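Local atomic coordinates of type I site-specific restriction-modification system, R (Restriction) subunit (Vibrio vulnificus, PDB entry 3H1T), a protein that probably acts as the DNA-cleaving, ATP-driven motor subunit of a type I restriction-modification system, of which this fragment holds the nuclease and helicase-like parts. Residues V90-P95 / Q105-Y110; K117-T122 / F130-G135; I443-D448 / L503-L508; H451-R456 / V474-S479. One frame throughout, in Å; residues are numbered along the deposited sequence.

Interaction 1 of 4, residues V90-P95 / Q105-Y110; sequences VVEAKP and QQAKDY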
loop_
_atom_site.group_PDB
_atom_site.type_symbol
_atom_site.label_atom_id
_atom_site.label_comp_id
_atom_site.label_asym_id
_atom_site.label_seq_id
_atom_site.Cartn_x
_atom_site.Cartn_y
_atom_site.Cartn_z
ATOM N N VAL A 90 0.795 17.657 -16.488
ATOM C CA VAL A 90 0.038 18.397 -15.492
ATOM C C VAL A 90 0.290 19.902 -15.606
ATOM O O VAL A 90 1.381 20.329 -15.986
ATOM C CB VAL A 90 0.380 17.861 -14.065
ATOM C CG1 VAL A 90 1.810 18.218 -13.680
ATOM C CG2 VAL A 90 -0.634 18.378 -13.066
ATOM N N VAL A 91 -0.725 20.697 -15.291
ATOM C CA VAL A 91 -0.611 22.143 -15.403
ATOM C C VAL A 91 -0.981 22.916 -14.140
ATOM O O VAL A 91 -1.973 22.622 -13.480
ATOM C CB VAL A 91 -1.534 22.681 -16.538
ATOM C CG1 VAL A 91 -1.304 24.182 -16.746
ATOM C CG2 VAL A 91 -1.267 21.919 -17.818
ATOM N N GLU A 92 -0.185 23.921 -13.812
ATOM C CA GLU A 92 -0.474 24.772 -12.671
ATOM C C GLU A 92 -0.851 26.121 -13.284
ATOM O O GLU A 92 -0.051 26.731 -13.988
ATOM C CB GLU A 92 0.757 24.923 -11.766
ATOM C CG GLU A 92 0.598 24.443 -10.319
ATOM C CD GLU A 92 -0.540 25.111 -9.551
ATOM O OE1 GLU A 92 -0.477 26.334 -9.299
ATOM O OE2 GLU A 92 -1.502 24.395 -9.192
ATOM N N ALA A 93 -2.067 26.583 -13.040
ATOM C CA ALA A 93 -2.482 27.856 -13.606
ATOM C C ALA A 93 -2.404 28.923 -12.535
ATOM O O ALA A 93 -2.449 28.624 -11.344
ATOM C CB ALA A 93 -3.909 27.754 -14.158
ATOM N N LYS A 94 -2.247 30.164 -12.960
ATOM C CA LYS A 94 -2.168 31.276 -12.043
ATOM C C LYS A 94 -2.872 32.432 -12.728
ATOM O O LYS A 94 -3.074 32.408 -13.940
ATOM C CB LYS A 94 -0.707 31.629 -11.747
ATOM C CG LYS A 94 -0.034 30.675 -10.763
ATOM C CD LYS A 94 -0.594 30.844 -9.343
ATOM C CE LYS A 94 -0.242 29.672 -8.407
ATOM N NZ LYS A 94 1.214 29.495 -8.136
ATOM N N PRO A 95 -3.284 33.455 -11.967
ATOM C CA PRO A 95 -3.960 34.597 -12.599
ATOM C C PRO A 95 -3.067 35.297 -13.639
ATOM O O PRO A 95 -1.849 35.344 -13.471
ATOM C CB PRO A 95 -4.295 35.497 -11.408
ATOM C CG PRO A 95 -3.222 35.143 -10.408
ATOM C CD PRO A 95 -3.144 33.650 -10.514
ATOM N N GLN A 105 7.644 25.157 -9.550
ATOM C CA GLN A 105 7.981 24.126 -8.581
ATOM C C GLN A 105 6.724 23.403 -8.102
ATOM O O GLN A 105 6.767 22.210 -7.842
ATOM C CB GLN A 105 8.839 24.707 -7.428
ATOM C CG GLN A 105 10.362 24.697 -7.787
ATOM C CD GLN A 105 11.312 25.351 -6.755
ATOM O OE1 GLN A 105 12.526 25.424 -6.976
ATOM N NE2 GLN A 105 10.763 25.817 -5.636
ATOM N N GLN A 106 5.597 24.104 -8.026
ATOM C CA GLN A 106 4.354 23.449 -7.614
ATOM C C GLN A 106 3.895 22.436 -8.668
ATOM O O GLN A 106 3.386 21.367 -8.342
ATOM C CB GLN A 106 3.239 24.479 -7.385
ATOM C CG GLN A 106 1.882 23.851 -7.011
ATOM C CD GLN A 106 1.943 23.008 -5.740
ATOM O OE1 GLN A 106 2.135 23.534 -4.639
ATOM N NE2 GLN A 106 1.789 21.693 -5.890
ATOM N N ALA A 107 4.062 22.791 -9.936
ATOM C CA ALA A 107 3.672 21.910 -11.028
ATOM C C ALA A 107 4.616 20.718 -11.097
ATOM O O ALA A 107 4.192 19.601 -11.373
ATOM C CB ALA A 107 3.685 22.666 -12.348
ATOM N N LYS A 108 5.899 20.963 -10.856
ATOM C CA LYS A 108 6.899 19.897 -10.868
ATOM C C LYS A 108 6.604 18.906 -9.735
ATOM O O LYS A 108 6.775 17.702 -9.883
ATOM C CB LYS A 108 8.310 20.478 -10.686
ATOM C CG LYS A 108 8.885 21.121 -11.943
ATOM C CD LYS A 108 10.257 21.749 -11.728
ATOM C CE LYS A 108 11.236 20.809 -11.037
ATOM N NZ LYS A 108 12.653 21.113 -11.384
ATOM N N ASP A 109 6.145 19.432 -8.604
ATOM C CA ASP A 109 5.826 18.604 -7.450
ATOM C C ASP A 109 4.658 17.659 -7.728
ATOM O O ASP A 109 4.643 16.544 -7.223
ATOM C CB ASP A 109 5.505 19.482 -6.234
ATOM C CG ASP A 109 5.850 18.805 -4.914
ATOM O OD1 ASP A 109 7.048 18.653 -4.606
ATOM O OD2 ASP A 109 4.913 18.427 -4.178
ATOM N N TYR A 110 3.683 18.101 -8.521
ATOM C CA TYR A 110 2.527 17.270 -8.852
ATOM C C TYR A 110 2.920 16.224 -9.883
ATOM O O TYR A 110 2.386 15.112 -9.905
ATOM C CB TYR A 110 1.384 18.111 -9.434
ATOM C CG TYR A 110 0.596 18.938 -8.446
ATOM C CD1 TYR A 110 -0.034 18.350 -7.350
ATOM C CD2 TYR A 110 0.445 20.308 -8.632
ATOM C CE1 TYR A 110 -0.800 19.111 -6.454
ATOM C CE2 TYR A 110 -0.315 21.080 -7.751
ATOM C CZ TYR A 110 -0.934 20.474 -6.662
ATOM O OH TYR A 110 -1.663 21.243 -5.781
#
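E92 and A107 mark the closest passage of strand 90-93 and helix 105-110, their CA atoms 5.3 Å apart. The two axes come within 7.6 Å and run roughly antiparallel, at 151°, as expected where a helix doubles back over the strand before it. Alanine suits the crossing because its side chain stops at CB, which lets the helix lie low on the strand: A107 CB touches E92 CB at 3.7 Å. One turn of the helix flanks this point with Q106 and Y110. The E92 CG lies 3.6 Å from Q106 CG, so the aliphatic parts of two polar residues pack against each other. The bend of E92 at chi2 (-57°) swings CD back over Q106, and OE2 ends near the edge of the Y110 ring, 3.8 Å from CE2. V90, two residues earlier and on the same side of the strand, lays CG1 against the A107 carbonyl oxygen at 3.6 Å and CG2 beside Y110 CB; two branches at CB let valine meet both from one strand position. No hydrogen bond crosses the interface. Just past the strand end, K94 NZ makes a long salt bridge to E92 OE1 (3.8 Å), and D77 brings a like charge close to OE2. D77 with the E92-A93-K94 sequence fits the signature of PD-(D/E)XK nucleases, and Q106 and Y110 fit the QxxxY pattern seen in relatives. The chemistry thus implies a carboxylate positioned by its carbon chain, with no hydrogen bond to the helix engaging its oxygens, consistent with a role in a nuclease centre of this family.

Interaction 2 of 4, residues K117-T122 / F130-G135; sequences KFAYST and FDYTTG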
loop_
_atom_site.group_PDB
_atom_site.type_symbol
_atom_site.label_atom_id
_atom_site.label_comp_id
_atom_site.label_asym_id
_atom_site.label_seq_id
_atom_site.Cartn_x
_atom_site.Cartn_y
_atom_site.Cartn_z
ATOM N N LYS A 117 6.025 12.968 -16.687
ATOM C CA LYS A 117 7.274 13.478 -17.245
ATOM C C LYS A 117 7.159 14.881 -17.823
ATOM O O LYS A 117 8.142 15.414 -18.330
ATOM C CB LYS A 117 7.755 12.547 -18.362
ATOM C CG LYS A 117 8.944 11.668 -18.028
ATOM C CD LYS A 117 8.603 10.609 -16.994
ATOM C CE LYS A 117 9.787 9.660 -16.755
ATOM N NZ LYS A 117 10.424 9.837 -15.418
ATOM N N PHE A 118 5.978 15.483 -17.770
ATOM C CA PHE A 118 5.814 16.827 -18.310
ATOM C C PHE A 118 5.057 17.741 -17.351
ATOM O O PHE A 118 3.987 17.397 -16.859
ATOM C CB PHE A 118 5.107 16.755 -19.668
ATOM C CG PHE A 118 5.813 15.873 -20.654
ATOM C CD1 PHE A 118 7.033 16.261 -21.212
ATOM C CD2 PHE A 118 5.325 14.593 -20.929
ATOM C CE1 PHE A 118 7.770 15.383 -22.017
ATOM C CE2 PHE A 118 6.045 13.706 -21.735
ATOM C CZ PHE A 118 7.274 14.100 -22.278
ATOM N N ALA A 119 5.614 18.911 -17.078
ATOM C CA ALA A 119 4.962 19.832 -16.164
ATOM C C ALA A 119 4.875 21.236 -16.741
ATOM O O ALA A 119 5.822 21.709 -17.363
ATOM C CB ALA A 119 5.720 19.857 -14.827
ATOM N N TYR A 120 3.746 21.906 -16.527
ATOM C CA TYR A 120 3.542 23.250 -17.054
ATOM C C TYR A 120 3.044 24.254 -16.042
ATOM O O TYR A 120 2.240 23.953 -15.180
ATOM C CB TYR A 120 2.545 23.204 -18.208
ATOM C CG TYR A 120 2.982 22.273 -19.297
ATOM C CD1 TYR A 120 3.855 22.710 -20.295
ATOM C CD2 TYR A 120 2.609 20.932 -19.275
ATOM C CE1 TYR A 120 4.352 21.826 -21.245
ATOM C CE2 TYR A 120 3.101 20.031 -20.213
ATOM C CZ TYR A 120 3.977 20.481 -21.191
ATOM O OH TYR A 120 4.493 19.576 -22.075
ATOM N N SER A 121 3.536 25.469 -16.154
ATOM C CA SER A 121 3.091 26.539 -15.309
ATOM C C SER A 121 2.632 27.580 -16.318
ATOM O O SER A 121 3.328 27.843 -17.297
ATOM C CB SER A 121 4.245 27.047 -14.452
ATOM O OG SER A 121 3.792 28.094 -13.640
ATOM N N THR A 122 1.461 28.166 -16.102
ATOM C CA THR A 122 0.960 29.149 -17.035
ATOM C C THR A 122 0.144 30.211 -16.345
ATOM O O THR A 122 -0.445 29.963 -15.295
ATOM C CB THR A 122 0.073 28.493 -18.095
ATOM O OG1 THR A 122 -0.497 29.504 -18.937
ATOM C CG2 THR A 122 -1.043 27.702 -17.421
ATOM N N PHE A 130 8.590 22.266 -17.956
ATOM C CA PHE A 130 9.740 21.584 -17.412
ATOM C C PHE A 130 9.565 20.182 -17.958
ATOM O O PHE A 130 8.569 19.512 -17.691
ATOM C CB PHE A 130 9.793 21.507 -15.891
ATOM C CG PHE A 130 11.020 20.784 -15.404
ATOM C CD1 PHE A 130 12.239 21.453 -15.284
ATOM C CD2 PHE A 130 10.989 19.406 -15.180
ATOM C CE1 PHE A 130 13.408 20.756 -14.958
ATOM C CE2 PHE A 130 12.156 18.702 -14.857
ATOM C CZ PHE A 130 13.361 19.374 -14.745
ATOM N N ASP A 131 10.533 19.739 -18.738
ATOM C CA ASP A 131 10.456 18.424 -19.342
ATOM C C ASP A 131 11.432 17.488 -18.639
ATOM O O ASP A 131 12.648 17.674 -18.722
ATOM C CB ASP A 131 10.793 18.567 -20.826
ATOM C CG ASP A 131 10.683 17.268 -21.590
ATOM O OD1 ASP A 131 10.938 16.194 -21.019
ATOM O OD2 ASP A 131 10.360 17.331 -22.791
ATOM N N TYR A 132 10.904 16.488 -17.938
ATOM C CA TYR A 132 11.765 15.553 -17.238
ATOM C C TYR A 132 12.623 14.704 -18.170
ATOM O O TYR A 132 13.683 14.226 -17.759
ATOM C CB TYR A 132 10.943 14.652 -16.306
ATOM C CG TYR A 132 10.359 15.392 -15.121
ATOM C CD1 TYR A 132 9.243 16.209 -15.275
ATOM C CD2 TYR A 132 10.952 15.311 -13.859
ATOM C CE1 TYR A 132 8.722 16.921 -14.214
ATOM C CE2 TYR A 132 10.442 16.027 -12.780
ATOM C CZ TYR A 132 9.325 16.837 -12.968
ATOM O OH TYR A 132 8.825 17.587 -11.938
ATOM N N THR A 133 12.191 14.535 -19.421
ATOM C CA THR A 133 12.962 13.726 -20.358
ATOM C C THR A 133 14.225 14.449 -20.842
ATOM O O THR A 133 15.162 13.804 -21.295
ATOM C CB THR A 133 12.119 13.303 -21.586
ATOM O OG1 THR A 133 11.825 14.453 -22.390
ATOM C CG2 THR A 133 10.809 12.654 -21.140
ATOM N N THR A 134 14.260 15.775 -20.746
ATOM C CA THR A 134 15.451 16.516 -21.158
ATOM C C THR A 134 16.046 17.335 -20.017
ATOM O O THR A 134 17.218 17.702 -20.049
ATOM C CB THR A 134 15.173 17.501 -22.312
ATOM O OG1 THR A 134 14.252 18.500 -21.875
ATOM C CG2 THR A 134 14.597 16.785 -23.503
ATOM N N GLY A 135 15.231 17.631 -19.015
ATOM C CA GLY A 135 15.705 18.417 -17.898
ATOM C C GLY A 135 15.741 19.896 -18.224
ATOM O O GLY A 135 16.240 20.685 -17.431
#
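F118 and D131 face each other as a non-hydrogen-bonded antiparallel pair, their side chains lying side by side and pointing the same way. The carboxylate stands nearly upright to the ring, the planes 78° apart, and D131 OD2 meets the ring at its edge, 3.3 Å from F118 CE1. This suits both groups, since the hydrogen rim of a phenyl ring is slightly positive. OD2 also forms a salt bridge to R152, while OD1 turns back to its own chain and accepts from T133 N at 2.6 Å, an Asx turn that starts the bend out of the strand. T133 CG2 then reaches obliquely toward F118 CZ and packs on K117 CG at 3.8 Å. A119 and F130 form the hydrogen-bonded pair, their side chains on the face opposite F118 and D131, with F130 N to A119 O at 2.9 Å and A119 N to F130 O at 3.1 Å. Just past the strand, Y132 N adds one more bond, to K117 O at 3.0 Å. Its chi1 of -69° sets CG beside the backbone N; the ring meets K117 O, near CD1, and A119 CB, 4.2 Å from CE1, at its edge. The F130 ring places CE2 over the centre of the Y132 ring, and the Y132 hydroxyl bonds to E112. A119, with a methyl alone, lets the Y132 edge come close to the strand. The hairpin is thereby sandwiched: F118 packs on L149 and R152 of helix 146-157, A119 and Y132 pack on A111 of helix 104-114, and strands 86-93 and 137-140 flank it in the mixed sheet.

Interaction 3 of 4, residues I443-D448 / L503-L508; sequences IVFCVD and LTTSQL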
loop_
_atom_site.group_PDB
_atom_site.type_symbol
_atom_site.label_atom_id
_atom_site.label_comp_id
_atom_site.label_asym_id
_atom_site.label_seq_id
_atom_site.Cartn_x
_atom_site.Cartn_y
_atom_site.Cartn_z
ATOM N N ILE A 443 -5.855 -6.575 18.857
ATOM C CA ILE A 443 -5.057 -7.767 18.572
ATOM C C ILE A 443 -3.808 -7.705 19.437
ATOM O O ILE A 443 -3.102 -6.703 19.431
ATOM C CB ILE A 443 -4.606 -7.847 17.079
ATOM C CG1 ILE A 443 -5.819 -7.891 16.149
ATOM C CG2 ILE A 443 -3.794 -9.135 16.846
ATOM C CD1 ILE A 443 -5.458 -7.829 14.681
ATOM N N VAL A 444 -3.516 -8.764 20.182
ATOM C CA VAL A 444 -2.334 -8.761 21.042
ATOM C C VAL A 444 -1.319 -9.793 20.587
ATOM O O VAL A 444 -1.591 -10.988 20.590
ATOM C CB VAL A 444 -2.719 -9.042 22.527
ATOM C CG1 VAL A 444 -1.483 -8.920 23.441
ATOM C CG2 VAL A 444 -3.783 -8.075 22.973
ATOM N N PHE A 445 -0.146 -9.319 20.198
ATOM C CA PHE A 445 0.903 -10.200 19.718
ATOM C C PHE A 445 1.809 -10.683 20.840
ATOM O O PHE A 445 2.640 -9.933 21.358
ATOM C CB PHE A 445 1.715 -9.482 18.646
ATOM C CG PHE A 445 0.951 -9.253 17.379
ATOM C CD1 PHE A 445 0.886 -10.242 16.407
ATOM C CD2 PHE A 445 0.230 -8.078 17.193
ATOM C CE1 PHE A 445 0.109 -10.070 15.263
ATOM C CE2 PHE A 445 -0.551 -7.895 16.049
ATOM C CZ PHE A 445 -0.610 -8.898 15.082
ATOM N N CYS A 446 1.663 -11.956 21.191
ATOM C CA CYS A 446 2.434 -12.551 22.272
ATOM C C CYS A 446 3.663 -13.327 21.806
ATOM O O CYS A 446 3.882 -13.518 20.604
ATOM C CB CYS A 446 1.516 -13.450 23.098
ATOM S SG CYS A 446 -0.024 -12.581 23.604
ATOM N N VAL A 447 4.461 -13.775 22.768
ATOM C CA VAL A 447 5.693 -14.519 22.513
ATOM C C VAL A 447 5.514 -15.868 21.810
ATOM O O VAL A 447 6.193 -16.145 20.830
ATOM C CB VAL A 447 6.465 -14.718 23.829
ATOM C CG1 VAL A 447 7.755 -15.469 23.572
ATOM C CG2 VAL A 447 6.744 -13.350 24.454
ATOM N N ASP A 448 4.637 -16.719 22.327
ATOM C CA ASP A 448 4.357 -18.008 21.685
ATOM C C ASP A 448 2.898 -18.352 21.921
ATOM O O ASP A 448 2.187 -17.610 22.605
ATOM C CB ASP A 448 5.245 -19.128 22.237
ATOM C CG ASP A 448 5.525 -18.978 23.718
ATOM O OD1 ASP A 448 4.574 -18.752 24.508
ATOM O OD2 ASP A 448 6.715 -19.098 24.087
ATOM N N LEU A 503 -8.169 -10.450 20.164
ATOM C CA LEU A 503 -7.633 -11.701 19.659
ATOM C C LEU A 503 -6.181 -11.751 20.126
ATOM O O LEU A 503 -5.474 -10.743 20.068
ATOM C CB LEU A 503 -7.641 -11.757 18.124
ATOM C CG LEU A 503 -8.914 -11.873 17.276
ATOM C CD1 LEU A 503 -8.507 -12.055 15.806
ATOM C CD2 LEU A 503 -9.738 -13.057 17.738
ATOM N N THR A 504 -5.739 -12.899 20.619
ATOM C CA THR A 504 -4.354 -13.033 21.030
ATOM C C THR A 504 -3.765 -14.017 20.026
ATOM O O THR A 504 -4.459 -14.922 19.541
ATOM C CB THR A 504 -4.214 -13.596 22.453
ATOM O OG1 THR A 504 -4.739 -14.923 22.494
ATOM C CG2 THR A 504 -4.983 -12.736 23.435
ATOM N N THR A 505 -2.499 -13.826 19.700
ATOM C CA THR A 505 -1.827 -14.689 18.759
ATOM C C THR A 505 -0.336 -14.533 19.036
ATOM O O THR A 505 0.058 -13.867 19.990
ATOM C CB THR A 505 -2.128 -14.219 17.325
ATOM O OG1 THR A 505 -1.598 -15.152 16.387
ATOM C CG2 THR A 505 -1.501 -12.862 17.092
ATOM N N SER A 506 0.485 -15.171 18.223
ATOM C CA SER A 506 1.918 -15.043 18.378
ATOM C C SER A 506 2.493 -14.647 17.010
ATOM O O SER A 506 2.964 -13.509 16.820
ATOM C CB SER A 506 2.524 -16.357 18.889
ATOM O OG SER A 506 1.923 -17.481 18.272
ATOM N N GLN A 507 2.399 -15.569 16.052
ATOM C CA GLN A 507 2.913 -15.352 14.707
ATOM C C GLN A 507 1.836 -15.313 13.609
ATOM O O GLN A 507 1.822 -14.396 12.789
ATOM C CB GLN A 507 3.938 -16.437 14.379
ATOM C CG GLN A 507 4.838 -16.084 13.212
ATOM C CD GLN A 507 5.791 -14.935 13.534
ATOM O OE1 GLN A 507 6.248 -14.796 14.669
ATOM N NE2 GLN A 507 6.106 -14.117 12.529
ATOM N N LEU A 508 0.927 -16.285 13.613
ATOM C CA LEU A 508 -0.138 -16.385 12.612
ATOM C C LEU A 508 -0.839 -15.103 12.114
ATOM O O LEU A 508 -1.120 -14.973 10.915
ATOM C CB LEU A 508 -1.212 -17.348 13.106
ATOM C CG LEU A 508 -2.227 -17.692 12.018
ATOM C CD1 LEU A 508 -1.554 -18.573 10.980
ATOM C CD2 LEU A 508 -3.428 -18.404 12.625
#
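V444 and C446 hold the neighbouring strand through three backbone bonds: V444 N to L503 O at 2.8 Å, T505 N to V444 O at 3.1 Å, and C446 N to T505 O at 2.8 Å. V444 thus bonds to L503 and T505, the residues either side of its partner T504, as in a parallel ladder, and the strand directions differ by just 19°. Weaker CA-H...O contacts fill in between, among them S506 CA to C446 O at 3.3 Å, which carries the pairing past the last strand bond. On opposite faces the threonines divide their branches: T505 sends OG1, anti to the backbone N (chi1 -173°), to the carbonyl of V477, and T504, on the face of V444, uses its hydroxyl on the A452 carbonyl. The T505 side chain lies beside that of F445, CG2 3.6 Å from CD1. S506 is slim enough for CB to tuck against D448 C (3.6 Å) where the chain turns, and D448 caps the helix that follows by bonding H451 N. I443 and L503, on the face of F445 and T505, both pack on F492 of helix 482-493. Adjacent parallel strands, with helices between them in the chain, are consistent with the second RecA-like domain of a superfamily 2 helicase.

Interaction 4 of 4, residues H451-R456 / V474-S479; sequences HADEMR and VARVTS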
loop_
_atom_site.group_PDB
_atom_site.type_symbol
_atom_site.label_atom_id
_atom_site.label_comp_id
_atom_site.label_asym_id
_atom_site.label_seq_id
_atom_site.Cartn_x
_atom_site.Cartn_y
_atom_site.Cartn_z
ATOM N N HIS A 451 1.898 -18.349 25.471
ATOM C CA HIS A 451 1.752 -16.984 25.989
ATOM C C HIS A 451 0.381 -16.409 25.613
ATOM O O HIS A 451 -0.283 -15.748 26.420
ATOM C CB HIS A 451 2.857 -16.081 25.411
ATOM C CG HIS A 451 2.964 -14.745 26.078
ATOM N ND1 HIS A 451 3.539 -13.653 25.463
ATOM C CD2 HIS A 451 2.596 -14.329 27.312
ATOM C CE1 HIS A 451 3.524 -12.625 26.290
ATOM N NE2 HIS A 451 2.957 -13.008 27.420
ATOM N N ALA A 452 -0.028 -16.648 24.368
ATOM C CA ALA A 452 -1.312 -16.173 23.853
ATOM C C ALA A 452 -2.487 -16.724 24.657
ATOM O O ALA A 452 -3.460 -16.008 24.899
ATOM C CB ALA A 452 -1.458 -16.558 22.383
ATOM N N ASP A 453 -2.396 -17.989 25.073
ATOM C CA ASP A 453 -3.461 -18.620 25.861
ATOM C C ASP A 453 -3.535 -18.077 27.280
ATOM O O ASP A 453 -4.610 -17.948 27.842
ATOM C CB ASP A 453 -3.262 -20.138 25.930
ATOM C CG ASP A 453 -4.310 -20.835 26.811
ATOM O OD1 ASP A 453 -5.498 -20.946 26.404
ATOM O OD2 ASP A 453 -3.933 -21.266 27.924
ATOM N N GLU A 454 -2.388 -17.771 27.866
ATOM C CA GLU A 454 -2.371 -17.241 29.217
ATOM C C GLU A 454 -2.864 -15.809 29.169
ATOM O O GLU A 454 -3.566 -15.360 30.074
ATOM C CB GLU A 454 -0.955 -17.327 29.789
ATOM C CG GLU A 454 -0.295 -18.665 29.474
ATOM C CD GLU A 454 0.794 -19.063 30.460
ATOM O OE1 GLU A 454 1.843 -18.385 30.510
ATOM O OE2 GLU A 454 0.594 -20.063 31.190
HETATM N N MSE A 455 -2.508 -15.101 28.097
HETATM C CA MSE A 455 -2.926 -13.708 27.908
HETATM C C MSE A 455 -4.445 -13.670 27.754
HETATM O O MSE A 455 -5.123 -12.837 28.349
HETATM C CB MSE A 455 -2.252 -13.105 26.662
HETATM C CG MSE A 455 -2.670 -11.665 26.357
HETATM SE SE MSE A 455 -2.126 -10.340 27.681
HETATM C CE MSE A 455 -0.252 -10.284 27.261
ATOM N N ARG A 456 -4.973 -14.595 26.960
ATOM C CA ARG A 456 -6.409 -14.689 26.728
ATOM C C ARG A 456 -7.177 -14.932 28.022
ATOM O O ARG A 456 -8.160 -14.248 28.291
ATOM C CB ARG A 456 -6.737 -15.821 25.745
ATOM C CG ARG A 456 -8.237 -16.102 25.627
ATOM C CD ARG A 456 -8.540 -17.436 24.941
ATOM N NE ARG A 456 -8.133 -18.586 25.741
ATOM C CZ ARG A 456 -8.818 -19.069 26.776
ATOM N NH1 ARG A 456 -9.960 -18.504 27.153
ATOM N NH2 ARG A 456 -8.350 -20.119 27.445
ATOM N N VAL A 474 -12.732 -12.392 24.394
ATOM C CA VAL A 474 -11.325 -12.543 24.066
ATOM C C VAL A 474 -11.236 -13.907 23.427
ATOM O O VAL A 474 -11.971 -14.823 23.794
ATOM C CB VAL A 474 -10.390 -12.592 25.278
ATOM C CG1 VAL A 474 -8.959 -12.446 24.778
ATOM C CG2 VAL A 474 -10.732 -11.517 26.286
ATOM N N ALA A 475 -10.349 -14.052 22.460
ATOM C CA ALA A 475 -10.203 -15.330 21.812
ATOM C C ALA A 475 -8.787 -15.433 21.310
ATOM O O ALA A 475 -8.161 -14.436 20.951
ATOM C CB ALA A 475 -11.190 -15.454 20.658
ATOM N N ARG A 476 -8.276 -16.650 21.309
ATOM C CA ARG A 476 -6.941 -16.906 20.831
ATOM C C ARG A 476 -6.993 -17.482 19.417
ATOM O O ARG A 476 -7.767 -18.398 19.134
ATOM C CB ARG A 476 -6.232 -17.882 21.764
ATOM C CG ARG A 476 -4.950 -18.430 21.170
ATOM C CD ARG A 476 -4.115 -19.173 22.190
ATOM N NE ARG A 476 -4.548 -20.556 22.334
ATOM C CZ ARG A 476 -3.719 -21.593 22.344
ATOM N NH1 ARG A 476 -2.407 -21.419 22.222
ATOM N NH2 ARG A 476 -4.206 -22.813 22.446
ATOM N N VAL A 477 -6.191 -16.910 18.523
ATOM C CA VAL A 477 -6.100 -17.389 17.148
ATOM C C VAL A 477 -4.658 -17.832 16.942
ATOM O O VAL A 477 -3.752 -17.011 16.748
ATOM C CB VAL A 477 -6.452 -16.292 16.117
ATOM C CG1 VAL A 477 -6.040 -16.755 14.730
ATOM C CG2 VAL A 477 -7.951 -15.992 16.144
ATOM N N THR A 478 -4.458 -19.138 16.993
ATOM C CA THR A 478 -3.138 -19.707 16.846
ATOM C C THR A 478 -3.261 -20.990 16.050
ATOM O O THR A 478 -4.372 -21.441 15.779
ATOM C CB THR A 478 -2.535 -20.016 18.234
ATOM O OG1 THR A 478 -1.405 -20.864 18.080
ATOM C CG2 THR A 478 -3.529 -20.730 19.109
ATOM N N SER A 479 -2.128 -21.574 15.673
ATOM C CA SER A 479 -2.156 -22.811 14.898
ATOM C C SER A 479 -2.826 -23.932 15.686
ATOM O O SER A 479 -3.551 -24.750 15.125
ATOM C CB SER A 479 -0.737 -23.236 14.527
ATOM O OG SER A 479 0.039 -22.117 14.123
HETATM O O HOH W 1 -6.799 -20.831 24.055
#
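R476 reaches from its strand across A452 and D453 of helix 451-456, and each step of its chain finds a different partner. CB touches R456 CD at 4.0 Å, where the two arginines cross at about a right angle. CG, set anti to the backbone N (chi1 167°), runs by A452 CB, and CD settles 3.7 Å from that methyl and 3.6 Å from D453 N; alanine lets so long a chain lie close to the helix. The bend at chi3 (84°) then lifts NE to a water at 2.8 Å. That water donates to D453 OD1 (2.7 Å) and accepts more weakly from R456 NE. D453 CB lies over one face of the R476 guanidinium, toward the rim, and T478 CG2 toward the rim of the opposite face, while NH2 forms a salt bridge with E481. Nearer the strand's start, V474 CG1 packs on R456 CG at 3.8 Å. D453 OD1 also forms a salt bridge with R456 NH2 (3.1 Å), lying in the plane of the R456 guanidinium, and OD2 pairs with R457. With no direct hydrogen bond between the segments, the chemistry implies a grip by aliphatic contact and one bridging water, in which D453 probably offsets the mutual repulsion of R456 and R476.

In the fold
Reading from the N terminus, interaction 1 closes a short loop between strand 86-93 and helix 104-114, and interaction 2 follows it in series as the hairpin after that helix. The two share a sheet: E92 and V90 bond to Y120, so strand 118-122 completes a beta-alpha-beta unit of the probable nuclease domain. Far along the chain, interaction 3 pairs strands 441-446 and 502-505, and interaction 4 falls wholly inside the loop so formed, joining helix 449-462 to edge strand 474-476. A probable backbone bond from V477 N to T504 O links these two directly, their centres about 7 Å apart. The pairs sit on opposite sides of the chain's centre, about 48 to 56 Å apart between centres.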